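Local atomic coordinates of F1 capsule-anchoring protein (Yersinia pestis, PDB entry 2XET), a protein that is the outer-membrane usher Caf1A, whose C-terminal domain is important for assembly of the F1 capsular antigen. Residues H7-R10 / S11-P15. Sequence-based numbering, arbitrary orientation.
Sequences HLKR and SDNKP
Arg10 and Asp12 form a side-on salt bridge. NE of Arg10 donates to OD1 of Asp12 (3.0 Å) and NH2 of Arg10 to OD2 of Asp12 (2.8 Å), both nearly straight and on the syn sides of the carboxylate. The guanidinium and carboxylate planes lie 17° apart, so the two-point grip is almost flat and fixes the rotation of both groups. Asp12 reaches the guanidinium edge because its CG sits between backbone N and carbonyl carbon (chi1 68°).

Lys14 works from the other face of the same carboxylate: its backbone N bonds to OD1 of Asp12 at 3.3 Å, closing an Asx turn, and its NZ bridges to OD2 of Asp12 at 3.0 Å. Each oxygen thus holds two donors, and the shared negative charge probably offsets the closeness of the two cations. The Lys14 methylenes run alongside Arg10, with CD over one guanidinium face.

The backbone makes a type I beta turn from Arg10 to Asn13 where strand 2-10 ends, at the surface of this transthyretin-clan beta domain. Asn13 N donates to Arg10 O (2.9 Å) to close the turn, while Arg10 N donates to Lys14 O (2.9 Å). Ser11 anchors the turn to the neighbouring strand 79-87 through OG and the backbone N of Leu87; Arg10 also packs on Trp55.

On the exposed side, Lys9 NZ donates to Asn13 OD1 at 2.8 Å, nearly in line with the amide C=O. A bend at chi3 (51°) in Lys9 swings CE and NZ toward the amide oxygen of Asn13, which CD also touches, and Lys9 CG rests against Lys14 O.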
loop_
_atom_site.group_PDB
_atom_site.type_symbol
_atom_site.label_atom_id
_atom_site.label_comp_id
_atom_site.label_asym_id
_atom_site.label_seq_id
_atom_site.Cartn_x
_atom_site.Cartn_y
_atom_site.Cartn_z
ATOM N N HIS A 7 2.946 -6.360 -0.169
ATOM C CA HIS A 7 1.900 -7.304 0.178
ATOM C C HIS A 7 1.147 -6.760 1.367
ATOM O O HIS A 7 1.732 -6.563 2.428
ATOM C CB HIS A 7 2.490 -8.688 0.536
ATOM C CG HIS A 7 1.461 -9.751 0.748
ATOM N ND1 HIS A 7 1.711 -10.881 1.502
ATOM C CD2 HIS A 7 0.186 -9.871 0.301
ATOM C CE1 HIS A 7 0.631 -11.643 1.520
ATOM N NE2 HIS A 7 -0.309 -11.055 0.803
ATOM N N LEU A 8 -0.142 -6.491 1.171
ATOM C CA LEU A 8 -0.980 -5.908 2.210
ATOM C C LEU A 8 -1.880 -6.957 2.825
ATOM O O LEU A 8 -2.391 -7.802 2.118
ATOM C CB LEU A 8 -1.845 -4.786 1.605
ATOM C CG LEU A 8 -1.101 -3.535 1.132
ATOM C CD1 LEU A 8 -1.989 -2.773 0.136
ATOM C CD2 LEU A 8 -0.696 -2.639 2.312
ATOM N N LYS A 9 -2.088 -6.894 4.139
ATOM C CA LYS A 9 -3.113 -7.723 4.785
ATOM C C LYS A 9 -3.824 -6.826 5.793
ATOM O O LYS A 9 -3.164 -6.001 6.440
ATOM C CB LYS A 9 -2.493 -8.951 5.468
ATOM C CG LYS A 9 -3.523 -9.968 5.975
ATOM C CD LYS A 9 -2.905 -11.289 6.437
ATOM C CE LYS A 9 -1.764 -11.048 7.430
ATOM N NZ LYS A 9 -1.279 -12.267 8.121
ATOM N N ARG A 10 -5.152 -6.966 5.907
ATOM C CA ARG A 10 -5.899 -6.156 6.856
ATOM C C ARG A 10 -5.543 -6.550 8.297
ATOM O O ARG A 10 -5.105 -7.686 8.549
ATOM C CB ARG A 10 -7.406 -6.344 6.644
ATOM C CG ARG A 10 -7.926 -5.707 5.336
ATOM C CD ARG A 10 -9.202 -6.420 4.868
ATOM N NE ARG A 10 -10.222 -6.556 5.909
ATOM C CZ ARG A 10 -11.500 -6.193 5.768
ATOM N NH1 ARG A 10 -11.935 -5.663 4.642
ATOM N NH2 ARG A 10 -12.351 -6.381 6.766
ATOM N N SER A 11 -5.777 -5.624 9.243
ATOM C CA SER A 11 -5.535 -5.902 10.669
ATOM C C SER A 11 -6.410 -7.057 11.235
ATOM O O SER A 11 -6.059 -7.668 12.275
ATOM C CB SER A 11 -5.662 -4.629 11.508
ATOM O OG SER A 11 -6.836 -3.913 11.175
ATOM N N ASP A 12 -7.519 -7.364 10.558
ATOM C CA ASP A 12 -8.384 -8.482 10.952
ATOM C C ASP A 12 -7.974 -9.802 10.269
ATOM O O ASP A 12 -8.710 -10.778 10.280
ATOM C CB ASP A 12 -9.878 -8.127 10.755
ATOM C CG ASP A 12 -10.295 -7.979 9.288
ATOM O OD1 ASP A 12 -9.433 -8.038 8.392
ATOM O OD2 ASP A 12 -11.526 -7.769 9.067
ATOM N N ASN A 13 -6.786 -9.805 9.660
ATOM C CA ASN A 13 -6.223 -10.982 8.948
ATOM C C ASN A 13 -6.929 -11.408 7.652
ATOM O O ASN A 13 -6.666 -12.512 7.149
ATOM C CB ASN A 13 -6.034 -12.208 9.879
ATOM C CG ASN A 13 -4.967 -13.174 9.372
ATOM O OD1 ASN A 13 -3.881 -12.760 8.993
ATOM N ND2 ASN A 13 -5.278 -14.464 9.382
ATOM N N LYS A 14 -7.809 -10.565 7.101
ATOM C CA LYS A 14 -8.349 -10.807 5.760
ATOM C C LYS A 14 -7.410 -10.166 4.712
ATOM O O LYS A 14 -6.809 -9.134 4.979
ATOM C CB LYS A 14 -9.789 -10.248 5.600
ATOM C CG LYS A 14 -10.834 -10.820 6.605
ATOM C CD LYS A 14 -12.230 -10.219 6.387
ATOM C CE LYS A 14 -13.267 -10.802 7.343
ATOM N NZ LYS A 14 -13.237 -10.142 8.665
ATOM N N PRO A 15 -7.361 -10.729 3.496
ATOM C CA PRO A 15 -6.651 -10.032 2.412
ATOM C C PRO A 15 -7.353 -8.709 2.097
ATOM O O PRO A 15 -8.568 -8.554 2.315
ATOM C CB PRO A 15 -6.773 -11.001 1.212
ATOM C CG PRO A 15 -7.292 -12.333 1.801
ATOM C CD PRO A 15 -8.035 -11.963 3.045
#